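Local coordinates for ABC transporter, periplasmic solute-binding protein (Rhizobium meliloti, PDB 4WED) that probably captures a solute, perhaps a peptide or a nickel complex, outside the inner membrane and delivers it to an ABC transporter for uptake, at residues V273-F279 / I488-V494; R283-L287 / L364-L368; P290-K294 / D484-I488; K315-N319 / Q331-P335; V434-S439 / G447-P453. One frame throughout, in Å; residues are numbered along the deposited sequence.

Contact 1 is the buried core of the group: two antiparallel strands whose backbones bond while apolar side chains fill both faces. Contact 4 lies beside it, because strand 315-316 pairs with the same strand 488-500, but it is a half-buried loop closure run by one asparagine. Contact 5, also partly buried, rests Leu449 and Val450 on Ile488 and gathers backbone carbonyls round a lysine. Contact 3 is a surface meeting of helix ends that shares Ile488 with contact 1 and is touched by Phe279. Contact 2 lies farthest from the centre of the chain; it joins leucine packing to a salt bridge and reaches contact 3 through Leu287 and Arg293.

Contact 1: V273-F279 / I488-V494; sequences VTLVMAF and IAPLVYV
Five backbone hydrogen bonds join Val273, Leu275 and Met277 to the antiparallel run from Ala489 to Val494. The straightest, from Val494 N to Val273 O, measures 3.0 Å with an N-H...O angle of 177°. The shortest runs from Met277 N to Ala489 O at 2.7 Å and comes in above the carbonyl plane. At Leu275 the pairing is stepped: its O accepts from Leu491 N (2.8 Å) while its N donates to Val492 O, which sets two residues opposite one in a beta bulge.

Apolar side chains pack over both faces. Leu275 CD2 lies 4.0 Å from Leu491 CD1. Met277, present as selenomethionine, folds at its last torsion (chi3 66°), which brings CE within 4.1 Å of Ala489 CB; Phe279 CZ reaches that same methyl at 4.0 Å. Alanine suits a spot shared by two large side chains. On the other face, Val276 CG1 meets Ile488 CB at 4.1 Å.

The polar side chains are Thr274 and Tyr493, lying side by side. Thr274 OG1 sits in the plane of the ring, at its edge, 3.5 Å from Tyr493 CD1. Its hydrogen-bond partner is Met320 O, and Tyr493 OH binds Asn319 O.

Backbone polar groups thus satisfy one another in a largely apolar setting, and both buried hydroxyls find carbonyl partners in the neighbouring loop, as the interior of a sheet requires.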
# COMPACT_ATOMS: atom_id res chain seq x y z
N VAL A 273 -3.01 -2.17 -3.73
CA VAL A 273 -4.23 -2.13 -2.94
C VAL A 273 -5.28 -2.86 -3.80
O VAL A 273 -5.35 -2.69 -5.04
CB VAL A 273 -4.73 -0.66 -2.68
CG1 VAL A 273 -6.12 -0.61 -2.04
CG2 VAL A 273 -3.79 0.12 -1.77
N THR A 274 -6.09 -3.68 -3.14
CA THR A 274 -7.12 -4.44 -3.81
C THR A 274 -8.45 -3.99 -3.29
O THR A 274 -8.65 -3.81 -2.07
CB THR A 274 -6.94 -5.95 -3.59
OG1 THR A 274 -5.55 -6.29 -3.81
CG2 THR A 274 -7.87 -6.75 -4.54
N LEU A 275 -9.34 -3.77 -4.23
CA LEU A 275 -10.75 -3.59 -3.91
C LEU A 275 -11.37 -4.94 -3.89
O LEU A 275 -11.35 -5.62 -4.89
CB LEU A 275 -11.47 -2.75 -4.96
CG LEU A 275 -12.97 -2.58 -4.74
CD1 LEU A 275 -13.25 -1.57 -3.67
CD2 LEU A 275 -13.60 -2.11 -6.03
N VAL A 276 -11.97 -5.28 -2.77
CA VAL A 276 -12.42 -6.65 -2.53
C VAL A 276 -13.86 -6.54 -2.12
O VAL A 276 -14.21 -5.67 -1.33
CB VAL A 276 -11.64 -7.31 -1.37
CG1 VAL A 276 -12.05 -8.76 -1.19
CG2 VAL A 276 -10.15 -7.25 -1.64
N MSE A 277 -14.69 -7.40 -2.65
CA MSE A 277 -16.03 -7.47 -2.15
C MSE A 277 -16.10 -8.56 -1.09
O MSE A 277 -15.51 -9.64 -1.23
CB MSE A 277 -16.97 -7.75 -3.27
CG MSE A 277 -18.37 -7.50 -2.72
SE MSE A 277 -19.61 -7.69 -4.23
CE MSE A 277 -19.38 -9.62 -4.60
N ALA A 278 -16.83 -8.23 -0.04
CA ALA A 278 -17.01 -9.06 1.12
C ALA A 278 -18.41 -9.64 1.16
O ALA A 278 -19.37 -9.04 0.65
CB ALA A 278 -16.80 -8.22 2.37
N PHE A 279 -18.52 -10.80 1.79
CA PHE A 279 -19.76 -11.55 1.89
C PHE A 279 -20.12 -11.59 3.33
O PHE A 279 -19.24 -11.78 4.16
CB PHE A 279 -19.53 -13.01 1.44
CG PHE A 279 -19.25 -13.16 -0.04
CD1 PHE A 279 -20.24 -12.84 -0.97
CD2 PHE A 279 -18.03 -13.64 -0.49
CE1 PHE A 279 -20.00 -13.00 -2.33
CE2 PHE A 279 -17.78 -13.78 -1.85
CZ PHE A 279 -18.78 -13.46 -2.78
N ILE A 488 -14.05 -14.67 -0.15
CA ILE A 488 -13.95 -13.27 -0.54
C ILE A 488 -14.08 -13.14 -2.05
O ILE A 488 -13.92 -14.12 -2.75
CB ILE A 488 -12.60 -12.63 -0.08
CG1 ILE A 488 -11.39 -13.44 -0.56
CG2 ILE A 488 -12.56 -12.47 1.45
CD1 ILE A 488 -10.10 -12.63 -0.58
N ALA A 489 -14.35 -11.93 -2.56
CA ALA A 489 -14.33 -11.68 -4.04
C ALA A 489 -13.47 -10.46 -4.39
O ALA A 489 -13.95 -9.37 -4.37
CB ALA A 489 -15.77 -11.52 -4.59
N PRO A 490 -12.16 -10.65 -4.66
CA PRO A 490 -11.33 -9.55 -5.13
C PRO A 490 -11.82 -9.05 -6.47
O PRO A 490 -12.21 -9.84 -7.29
CB PRO A 490 -9.94 -10.17 -5.26
CG PRO A 490 -9.98 -11.42 -4.45
CD PRO A 490 -11.39 -11.91 -4.54
N LEU A 491 -11.89 -7.75 -6.67
CA LEU A 491 -12.50 -7.22 -7.88
C LEU A 491 -11.44 -6.70 -8.84
O LEU A 491 -11.13 -7.34 -9.81
CB LEU A 491 -13.51 -6.15 -7.48
CG LEU A 491 -14.65 -6.70 -6.63
CD1 LEU A 491 -15.57 -5.56 -6.27
CD2 LEU A 491 -15.40 -7.75 -7.42
N VAL A 492 -10.78 -5.60 -8.47
CA VAL A 492 -9.70 -5.03 -9.24
C VAL A 492 -8.55 -4.58 -8.31
O VAL A 492 -8.75 -4.35 -7.11
CB VAL A 492 -10.17 -3.80 -10.02
CG1 VAL A 492 -11.13 -4.18 -11.16
CG2 VAL A 492 -10.82 -2.81 -9.07
N TYR A 493 -7.35 -4.49 -8.88
CA TYR A 493 -6.26 -3.77 -8.29
C TYR A 493 -6.43 -2.30 -8.63
O TYR A 493 -6.77 -1.90 -9.77
CB TYR A 493 -4.92 -4.34 -8.77
CG TYR A 493 -4.85 -5.85 -8.55
CD1 TYR A 493 -5.07 -6.38 -7.30
CD2 TYR A 493 -4.60 -6.74 -9.60
CE1 TYR A 493 -5.04 -7.74 -7.07
CE2 TYR A 493 -4.57 -8.12 -9.39
CZ TYR A 493 -4.80 -8.61 -8.12
OH TYR A 493 -4.78 -9.94 -7.83
N VAL A 494 -6.22 -1.47 -7.62
CA VAL A 494 -6.42 -0.03 -7.76
C VAL A 494 -5.16 0.61 -8.35
O VAL A 494 -4.13 0.68 -7.70
CB VAL A 494 -6.72 0.58 -6.38
CG1 VAL A 494 -6.84 2.10 -6.43
CG2 VAL A 494 -8.00 -0.03 -5.81
O HOH W 1 -2.13 0.61 -5.55

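Contact 2: R283-L287 / L364-L368; sequences RAEPL and LTLEL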
# COMPACT_ATOMS: atom_id res chain seq x y z
N ARG A 283 -25.61 -12.78 8.02
CA ARG A 283 -26.82 -12.02 7.75
C ARG A 283 -27.67 -12.53 6.58
O ARG A 283 -28.88 -12.56 6.66
CB ARG A 283 -26.45 -10.57 7.49
CG ARG A 283 -27.62 -9.62 7.44
CD ARG A 283 -27.15 -8.21 7.15
NE ARG A 283 -28.23 -7.25 7.16
CZ ARG A 283 -28.58 -6.51 6.12
NH1 ARG A 283 -29.57 -5.65 6.21
NH2 ARG A 283 -27.93 -6.64 4.98
N ALA A 284 -27.01 -12.93 5.51
CA ALA A 284 -27.64 -13.35 4.28
C ALA A 284 -27.55 -14.88 4.16
O ALA A 284 -26.54 -15.43 3.70
CB ALA A 284 -26.93 -12.70 3.11
N GLU A 285 -28.60 -15.57 4.56
CA GLU A 285 -28.60 -17.04 4.55
C GLU A 285 -28.13 -17.68 3.20
O GLU A 285 -27.54 -18.76 3.22
CB GLU A 285 -29.98 -17.54 4.93
CG GLU A 285 -30.03 -18.81 5.78
CD GLU A 285 -31.46 -19.34 5.88
OE1 GLU A 285 -32.40 -18.53 6.01
OE2 GLU A 285 -31.66 -20.57 5.80
N PRO A 286 -28.37 -17.02 2.05
CA PRO A 286 -27.85 -17.57 0.78
C PRO A 286 -26.31 -17.56 0.58
O PRO A 286 -25.77 -18.33 -0.22
CB PRO A 286 -28.53 -16.69 -0.29
CG PRO A 286 -29.79 -16.19 0.37
CD PRO A 286 -29.39 -15.97 1.80
N LEU A 287 -25.60 -16.72 1.31
CA LEU A 287 -24.20 -16.62 1.09
C LEU A 287 -23.49 -17.66 1.89
O LEU A 287 -22.28 -17.80 1.77
CB LEU A 287 -23.73 -15.25 1.52
CG LEU A 287 -24.32 -14.15 0.68
CD1 LEU A 287 -23.85 -12.80 1.22
CD2 LEU A 287 -23.95 -14.33 -0.79
N LEU A 364 -33.83 -14.35 -4.50
CA LEU A 364 -32.42 -14.28 -4.12
C LEU A 364 -32.05 -12.79 -4.13
O LEU A 364 -31.66 -12.23 -5.16
CB LEU A 364 -31.58 -15.11 -5.08
CG LEU A 364 -30.08 -15.26 -4.78
CD1 LEU A 364 -29.69 -15.28 -3.31
CD2 LEU A 364 -29.56 -16.52 -5.48
N THR A 365 -32.25 -12.15 -2.98
CA THR A 365 -32.09 -10.72 -2.82
C THR A 365 -30.90 -10.49 -1.92
O THR A 365 -30.84 -11.07 -0.85
CB THR A 365 -33.33 -10.12 -2.17
OG1 THR A 365 -34.43 -10.31 -3.07
CG2 THR A 365 -33.17 -8.65 -1.98
N LEU A 366 -29.95 -9.68 -2.39
CA LEU A 366 -28.78 -9.30 -1.59
C LEU A 366 -28.63 -7.80 -1.55
O LEU A 366 -28.89 -7.12 -2.54
CB LEU A 366 -27.53 -9.92 -2.16
CG LEU A 366 -27.53 -11.44 -2.02
CD1 LEU A 366 -26.51 -12.05 -2.96
CD2 LEU A 366 -27.28 -11.87 -0.57
N GLU A 367 -28.22 -7.28 -0.39
CA GLU A 367 -28.06 -5.86 -0.18
C GLU A 367 -26.60 -5.47 -0.22
O GLU A 367 -25.83 -5.84 0.63
CB GLU A 367 -28.71 -5.43 1.12
CG GLU A 367 -28.67 -3.91 1.30
CD GLU A 367 -29.04 -3.43 2.70
OE1 GLU A 367 -28.18 -3.50 3.61
OE2 GLU A 367 -30.18 -2.94 2.88
N LEU A 368 -26.23 -4.70 -1.23
CA LEU A 368 -24.92 -4.14 -1.33
C LEU A 368 -24.90 -2.74 -0.69
O LEU A 368 -25.57 -1.80 -1.17
CB LEU A 368 -24.52 -4.06 -2.80
CG LEU A 368 -23.16 -3.41 -3.09
CD1 LEU A 368 -22.06 -3.84 -2.13
CD2 LEU A 368 -22.79 -3.71 -4.53
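Pro286 and Leu364 pass alongside one another, pointing opposite ways, with Pro286 CB 3.5 Å from Leu364 CD1. Beside them Leu366 sets its CD2 methyl against two neighbouring partners, Ala284 CB at 3.8 Å and Leu287 CG at 3.9 Å. Leu366 CG stands anti to its carbonyl carbon (chi1 -67°), a setting that brings the branch toward the loop although its CB does not point there. The short alanine leaves room for that methyl, and the branched leucine opposite meets it with both of its own methyls.

At the outer end the chemistry turns ionic. Arg283, extended from CG to NE, forms a salt bridge through NH2 to Glu367 OE1 at 3.4 Å; the hydrogen bond within it is weak and bent, and the guanidinium and carboxylate planes are 37° apart. Each charge has a stronger partner: Arg283 NH2 pairs with Asp416, and Glu367 OE1 with Arg399. Acids and bases therefore alternate along this rim, which probably steadies all four charges.

The second shell fixes the frame. Leu287 N bonds to Ala284 O at 2.9 Å, folding the loop into a turn that presents Ala284, Pro286 and Leu287 together. Asp416 also accepts from Glu367 N and so ties the strand to the residue that holds Arg283. Trp351 packs on both Pro286 and Leu364.

The loop 283-287 thus leads from strand 274-279 into helix 290-299 while leaning on strand 362-370, which pairs with strand 395-400 and sends Leu366 against Leu417 of strand 417-421.

Contact 3: P290-K294 / D484-I488; sequences PQVRK and DNDAI
A Schellman motif ends helix 471-485, and its closing residue, Asp486, lies against Arg293 and Lys294 in the first turns of helix 290-299. Asp486 has positive phi (53°), a backbone shape that aspartate tolerates better than most residues other than glycine and asparagine. The turn presents its carbonyl to Arg293, whose CB lies 3.5 Å from Asp486 O. The arginine bends at chi3 (-118°), laying the guanidinium over Pro290 CA, 3.7 Å from its plane, with the backbone of Asp486 at its edge. A weak bond of 3.3 Å runs from Arg293 NH1 to Asp486 O, but the position of NH1 is doubtful. Arg293 NE is held by Leu287 O.

The carboxylate turns instead toward Lys294, meeting the chain along its methylenes: Asp486 OD2 is 3.7 Å from Lys294 CB. The ammonium lies beyond, with Lys294 NZ 5.4 Å from Asp486 OD2.

Chemically, this is a surface junction of charge and carbonyl in which the ionic groups are near but not paired. The positive arginine probably favours the carbonyl-rich end of helix 471-485, while the opposite charge of Asp486 and Lys294 is likely to add only a diffuse attraction.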
# COMPACT_ATOMS: atom_id res chain seq x y z
N PRO A 290 -21.45 -21.76 -0.38
CA PRO A 290 -20.30 -21.30 -1.16
C PRO A 290 -20.44 -21.31 -2.67
O PRO A 290 -19.70 -20.59 -3.34
CB PRO A 290 -19.19 -22.27 -0.75
CG PRO A 290 -19.89 -23.43 -0.14
CD PRO A 290 -21.05 -22.82 0.57
N GLN A 291 -21.35 -22.14 -3.19
CA GLN A 291 -21.69 -22.15 -4.62
C GLN A 291 -22.31 -20.82 -5.03
O GLN A 291 -22.12 -20.33 -6.16
CB GLN A 291 -22.70 -23.25 -4.97
CG GLN A 291 -22.32 -24.70 -4.70
CD GLN A 291 -23.39 -25.67 -5.23
OE1 GLN A 291 -24.16 -26.27 -4.47
NE2 GLN A 291 -23.48 -25.76 -6.56
N VAL A 292 -23.08 -20.25 -4.10
CA VAL A 292 -23.74 -18.96 -4.33
C VAL A 292 -22.70 -17.87 -4.30
O VAL A 292 -22.68 -17.00 -5.16
CB VAL A 292 -24.84 -18.72 -3.29
CG1 VAL A 292 -25.36 -17.28 -3.34
CG2 VAL A 292 -25.97 -19.73 -3.50
N ARG A 293 -21.80 -17.92 -3.33
CA ARG A 293 -20.70 -16.98 -3.32
C ARG A 293 -19.89 -17.00 -4.65
O ARG A 293 -19.57 -15.95 -5.23
CB ARG A 293 -19.81 -17.30 -2.16
CG ARG A 293 -20.43 -16.96 -0.83
CD ARG A 293 -19.37 -17.06 0.27
NE ARG A 293 -19.76 -18.08 1.22
CZ ARG A 293 -19.06 -19.13 1.58
NH1 ARG A 293 -17.83 -19.33 1.15
NH2 ARG A 293 -19.60 -19.97 2.44
N LYS A 294 -19.57 -18.18 -5.11
CA LYS A 294 -18.81 -18.33 -6.33
C LYS A 294 -19.57 -17.73 -7.49
O LYS A 294 -19.01 -17.04 -8.33
CB LYS A 294 -18.61 -19.83 -6.57
CG LYS A 294 -17.67 -20.21 -7.70
CD LYS A 294 -17.38 -21.70 -7.64
CE LYS A 294 -16.61 -22.15 -8.85
NZ LYS A 294 -16.60 -23.65 -8.96
N ASP A 484 -10.74 -21.84 -2.18
CA ASP A 484 -11.59 -23.03 -2.25
C ASP A 484 -12.93 -22.80 -1.60
O ASP A 484 -13.89 -23.39 -1.99
CB ASP A 484 -10.94 -24.23 -1.59
CG ASP A 484 -9.57 -24.53 -2.17
OD1 ASP A 484 -9.26 -24.12 -3.32
OD2 ASP A 484 -8.78 -25.15 -1.44
N ASN A 485 -13.01 -21.92 -0.61
CA ASN A 485 -14.28 -21.68 0.07
C ASN A 485 -15.02 -20.46 -0.47
O ASN A 485 -16.14 -20.19 -0.04
CB ASN A 485 -14.05 -21.49 1.55
CG ASN A 485 -13.58 -22.75 2.20
OD1 ASN A 485 -14.38 -23.62 2.45
ND2 ASN A 485 -12.28 -22.86 2.46
N ASP A 486 -14.42 -19.76 -1.44
CA ASP A 486 -15.01 -18.58 -2.07
C ASP A 486 -15.41 -17.60 -0.99
O ASP A 486 -16.53 -17.13 -0.94
CB ASP A 486 -16.20 -18.98 -2.95
CG ASP A 486 -15.78 -19.76 -4.20
OD1 ASP A 486 -15.25 -19.10 -5.14
OD2 ASP A 486 -16.00 -21.01 -4.26
N ALA A 487 -14.47 -17.32 -0.10
CA ALA A 487 -14.76 -16.58 1.12
C ALA A 487 -14.76 -15.10 0.89
O ALA A 487 -15.41 -14.36 1.66
CB ALA A 487 -13.77 -16.92 2.18
N ILE A 488 -14.05 -14.67 -0.15
CA ILE A 488 -13.95 -13.27 -0.54
C ILE A 488 -14.08 -13.14 -2.05
O ILE A 488 -13.92 -14.12 -2.75
CB ILE A 488 -12.60 -12.63 -0.08
CG1 ILE A 488 -11.39 -13.44 -0.56
CG2 ILE A 488 -12.56 -12.47 1.45
CD1 ILE A 488 -10.10 -12.63 -0.58

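Contact 4: K315-N319 / Q331-P335; sequences KPAGN and QFDAP
Pro316 meets the second segment through its ring: CB touches Ala334 CB at 3.5 Å, a close contact between a rigid proline and a methyl small enough to fit beside it. At Ala317 the backbone takes over, its O lying 3.7 Å from Pro335 CD. Next, Gly318 CA comes within 3.6 Å of Ala334 CA. Glycine is called for because a side chain here would run into Phe332 O and the backbone of Asp333 and Ala334.

Asn319 carries the polar part. Its OD1 accepts from Phe332 N at 3.0 Å, with an N-H...O angle of 163°, the donor lying in the carbonyl plane on a lone pair. CG stands anti to the carbonyl carbon (chi1 -63°), which swings the amide across to the other segment, where it stacks on the Gln331 amide with planes 23° apart. Asn319 ND2 bonds to Lys330 O, so the amide grips the chain on both flanks of Gln331, much as a neighbouring peptide group would. A leucine in its place would probably leave Phe332 N and Lys330 O without their mates and let the loop drift from its anchor.

Phe332 also makes a cation-pi contact with Arg483. The irregular chain from Asn319 to Phe332, leaving the edge strand 315-316 and returning close to its start, is consistent with an omega loop, closed by an asparagine acting as a peptide mimic.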
# COMPACT_ATOMS: atom_id res chain seq x y z
N LYS A 315 -6.46 -3.23 -13.19
CA LYS A 315 -6.29 -4.65 -13.54
C LYS A 315 -7.26 -5.49 -12.71
O LYS A 315 -7.33 -5.35 -11.50
CB LYS A 315 -4.86 -5.07 -13.29
CG LYS A 315 -4.45 -6.37 -13.97
CD LYS A 315 -3.34 -7.12 -13.21
N PRO A 316 -8.07 -6.33 -13.37
CA PRO A 316 -8.98 -7.22 -12.64
C PRO A 316 -8.20 -8.08 -11.68
O PRO A 316 -7.08 -8.46 -11.98
CB PRO A 316 -9.59 -8.10 -13.74
CG PRO A 316 -9.57 -7.23 -14.95
CD PRO A 316 -8.33 -6.35 -14.82
N ALA A 317 -8.78 -8.37 -10.53
CA ALA A 317 -8.08 -9.13 -9.50
C ALA A 317 -8.54 -10.58 -9.53
O ALA A 317 -9.73 -10.88 -9.54
CB ALA A 317 -8.33 -8.52 -8.14
N GLY A 318 -7.56 -11.47 -9.60
CA GLY A 318 -7.76 -12.87 -9.29
C GLY A 318 -7.38 -13.19 -7.84
O GLY A 318 -7.94 -14.08 -7.24
N ASN A 319 -6.43 -12.47 -7.28
CA ASN A 319 -5.91 -12.76 -5.94
C ASN A 319 -6.17 -11.59 -5.02
O ASN A 319 -6.32 -10.44 -5.47
CB ASN A 319 -4.42 -12.99 -6.01
CG ASN A 319 -4.08 -14.19 -6.83
OD1 ASN A 319 -4.46 -14.26 -7.99
ND2 ASN A 319 -3.41 -15.15 -6.24
N GLN A 331 -0.25 -17.13 -8.12
CA GLN A 331 -1.08 -16.14 -8.81
C GLN A 331 -2.02 -16.83 -9.80
O GLN A 331 -1.62 -17.72 -10.55
CB GLN A 331 -0.22 -15.05 -9.49
CG GLN A 331 0.42 -14.06 -8.50
CD GLN A 331 -0.57 -13.04 -7.90
OE1 GLN A 331 -0.67 -12.87 -6.68
NE2 GLN A 331 -1.31 -12.36 -8.78
N PHE A 332 -3.29 -16.46 -9.74
CA PHE A 332 -4.28 -16.95 -10.66
C PHE A 332 -4.81 -15.81 -11.54
O PHE A 332 -4.84 -14.63 -11.13
CB PHE A 332 -5.45 -17.54 -9.89
CG PHE A 332 -5.05 -18.61 -8.93
CD1 PHE A 332 -4.89 -19.92 -9.35
CD2 PHE A 332 -4.82 -18.31 -7.59
CE1 PHE A 332 -4.52 -20.92 -8.46
CE2 PHE A 332 -4.44 -19.31 -6.70
CZ PHE A 332 -4.29 -20.61 -7.13
N ASP A 333 -5.26 -16.20 -12.72
CA ASP A 333 -5.99 -15.34 -13.63
C ASP A 333 -7.23 -14.83 -12.95
O ASP A 333 -7.97 -15.61 -12.32
CB ASP A 333 -6.43 -16.14 -14.84
CG ASP A 333 -5.26 -16.72 -15.61
OD1 ASP A 333 -4.54 -15.92 -16.23
OD2 ASP A 333 -5.08 -17.97 -15.58
N ALA A 334 -7.45 -13.53 -13.08
CA ALA A 334 -8.73 -12.94 -12.73
C ALA A 334 -9.87 -13.67 -13.45
O ALA A 334 -9.81 -13.83 -14.69
CB ALA A 334 -8.76 -11.47 -13.08
N PRO A 335 -10.91 -14.10 -12.70
CA PRO A 335 -12.08 -14.70 -13.36
C PRO A 335 -12.72 -13.82 -14.43
O PRO A 335 -12.93 -12.63 -14.24
CB PRO A 335 -13.07 -14.92 -12.21
CG PRO A 335 -12.62 -14.01 -11.14
CD PRO A 335 -11.14 -13.87 -11.27

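Contact 5: V434-S439 / G447-P453; sequences VALCLS and GKLVTDP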
# COMPACT_ATOMS: atom_id res chain seq x y z
N VAL A 434 -4.34 -9.86 8.88
CA VAL A 434 -4.60 -9.85 10.28
C VAL A 434 -5.77 -8.93 10.58
O VAL A 434 -6.72 -9.33 11.27
CB VAL A 434 -3.34 -9.40 11.04
CG1 VAL A 434 -3.67 -9.00 12.47
CG2 VAL A 434 -2.30 -10.54 11.04
N ALA A 435 -5.72 -7.69 10.08
CA ALA A 435 -6.70 -6.70 10.45
C ALA A 435 -8.09 -7.03 9.91
O ALA A 435 -9.09 -6.76 10.59
CB ALA A 435 -6.28 -5.33 9.97
N LEU A 436 -8.16 -7.64 8.72
CA LEU A 436 -9.44 -7.84 8.06
C LEU A 436 -9.93 -9.28 8.10
O LEU A 436 -11.07 -9.55 7.74
CB LEU A 436 -9.35 -7.41 6.59
CG LEU A 436 -8.95 -5.95 6.31
CD1 LEU A 436 -8.94 -5.73 4.79
CD2 LEU A 436 -9.87 -4.93 6.96
N CYS A 437 -9.07 -10.21 8.51
CA CYS A 437 -9.43 -11.60 8.43
C CYS A 437 -9.27 -12.41 9.71
O CYS A 437 -9.94 -13.41 9.86
CB CYS A 437 -8.65 -12.27 7.31
SG CYS A 437 -9.04 -11.60 5.68
N LEU A 438 -8.42 -11.99 10.64
CA LEU A 438 -8.28 -12.73 11.89
C LEU A 438 -9.41 -12.34 12.87
O LEU A 438 -9.50 -11.18 13.28
CB LEU A 438 -6.89 -12.48 12.51
CG LEU A 438 -6.44 -13.29 13.78
CD1 LEU A 438 -6.01 -14.72 13.51
CD2 LEU A 438 -5.27 -12.59 14.45
N SER A 439 -10.27 -13.30 13.24
CA SER A 439 -11.33 -13.06 14.27
C SER A 439 -10.84 -12.35 15.51
O SER A 439 -11.45 -11.39 15.95
CB SER A 439 -12.00 -14.35 14.75
OG SER A 439 -12.99 -14.78 13.84
N GLY A 447 -13.61 -3.16 10.75
CA GLY A 447 -14.52 -4.06 10.00
C GLY A 447 -13.81 -5.37 9.58
O GLY A 447 -12.58 -5.43 9.55
N LYS A 448 -14.56 -6.42 9.25
CA LYS A 448 -13.98 -7.71 8.80
C LYS A 448 -14.47 -8.21 7.45
O LYS A 448 -15.67 -8.32 7.19
CB LYS A 448 -14.29 -8.81 9.81
CG LYS A 448 -13.72 -8.58 11.20
CD LYS A 448 -12.26 -8.96 11.19
CE LYS A 448 -11.50 -8.39 12.37
NZ LYS A 448 -10.10 -8.91 12.32
N LEU A 449 -13.52 -8.52 6.60
CA LEU A 449 -13.76 -9.27 5.35
C LEU A 449 -14.36 -10.66 5.58
O LEU A 449 -15.38 -11.03 4.99
CB LEU A 449 -12.44 -9.43 4.60
CG LEU A 449 -12.36 -9.23 3.10
CD1 LEU A 449 -13.10 -8.01 2.61
CD2 LEU A 449 -10.88 -9.14 2.73
N VAL A 450 -13.74 -11.41 6.45
CA VAL A 450 -14.16 -12.77 6.68
C VAL A 450 -13.70 -13.25 8.06
O VAL A 450 -12.55 -13.04 8.44
CB VAL A 450 -13.61 -13.67 5.55
CG1 VAL A 450 -12.12 -13.44 5.35
CG2 VAL A 450 -13.90 -15.13 5.85
N THR A 451 -14.60 -13.85 8.82
CA THR A 451 -14.25 -14.32 10.17
C THR A 451 -14.66 -15.77 10.36
O THR A 451 -15.84 -16.06 10.53
CB THR A 451 -14.91 -13.47 11.28
OG1 THR A 451 -16.30 -13.27 10.99
CG2 THR A 451 -14.19 -12.12 11.39
N ASP A 452 -13.68 -16.66 10.30
CA ASP A 452 -13.90 -18.06 10.65
C ASP A 452 -12.86 -18.48 11.70
O ASP A 452 -11.74 -18.87 11.38
CB ASP A 452 -13.85 -18.95 9.41
CG ASP A 452 -14.51 -20.31 9.63
OD1 ASP A 452 -14.82 -20.71 10.77
OD2 ASP A 452 -14.72 -21.00 8.62
N PRO A 453 -13.24 -18.36 12.98
CA PRO A 453 -12.37 -18.76 14.08
C PRO A 453 -11.89 -20.20 14.00
O PRO A 453 -10.71 -20.48 14.25
CB PRO A 453 -13.27 -18.59 15.31
CG PRO A 453 -14.20 -17.50 14.92
CD PRO A 453 -14.48 -17.74 13.46
O HOH W 2 -11.21 -15.61 10.65
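Lys448 NZ is gripped by three backbone carbonyls: it donates to Ala435 O at 2.9 Å, to Leu438 O at 2.5 Å, and to Phe441 O in the following loop. It approaches the first two from above their carbonyl planes. A kink at chi2 (-80°) turns the side chain back beneath the end of helix 430-437, and its methylenes pass Leu436 O on the way. A long, flexible, positively charged side chain is well suited to gathering oxygens from both the last helical turn and the loop. A methionine here would probably leave those carbonyls without their shared donor and let the helix end part from the loop.

Alongside, Leu436 O receives two weak bonds, from Leu449 N at 2.9 Å and from Val450 N at 3.5 Å. Cys437 points its sulfur at a methyl: SG lies 3.6 Å from Val450 CG1, which stands between the backbone N and carbonyl carbon (chi1 50°). A small, apolar thiol suits this buried seam, where Ile460 of helix 457-465 also packs.

Farther on, a water bridges the chains, giving a hydrogen to Cys437 O (2.7 Å) and taking one from Asp452 N (2.7 Å). Ser439 OG rests 3.2 Å from Pro453 CG.

The carbonyls that a helix leaves bare at its C-terminus are thus answered by an ammonium group, amides and a water, with the positive charge probably favoured by the helix dipole.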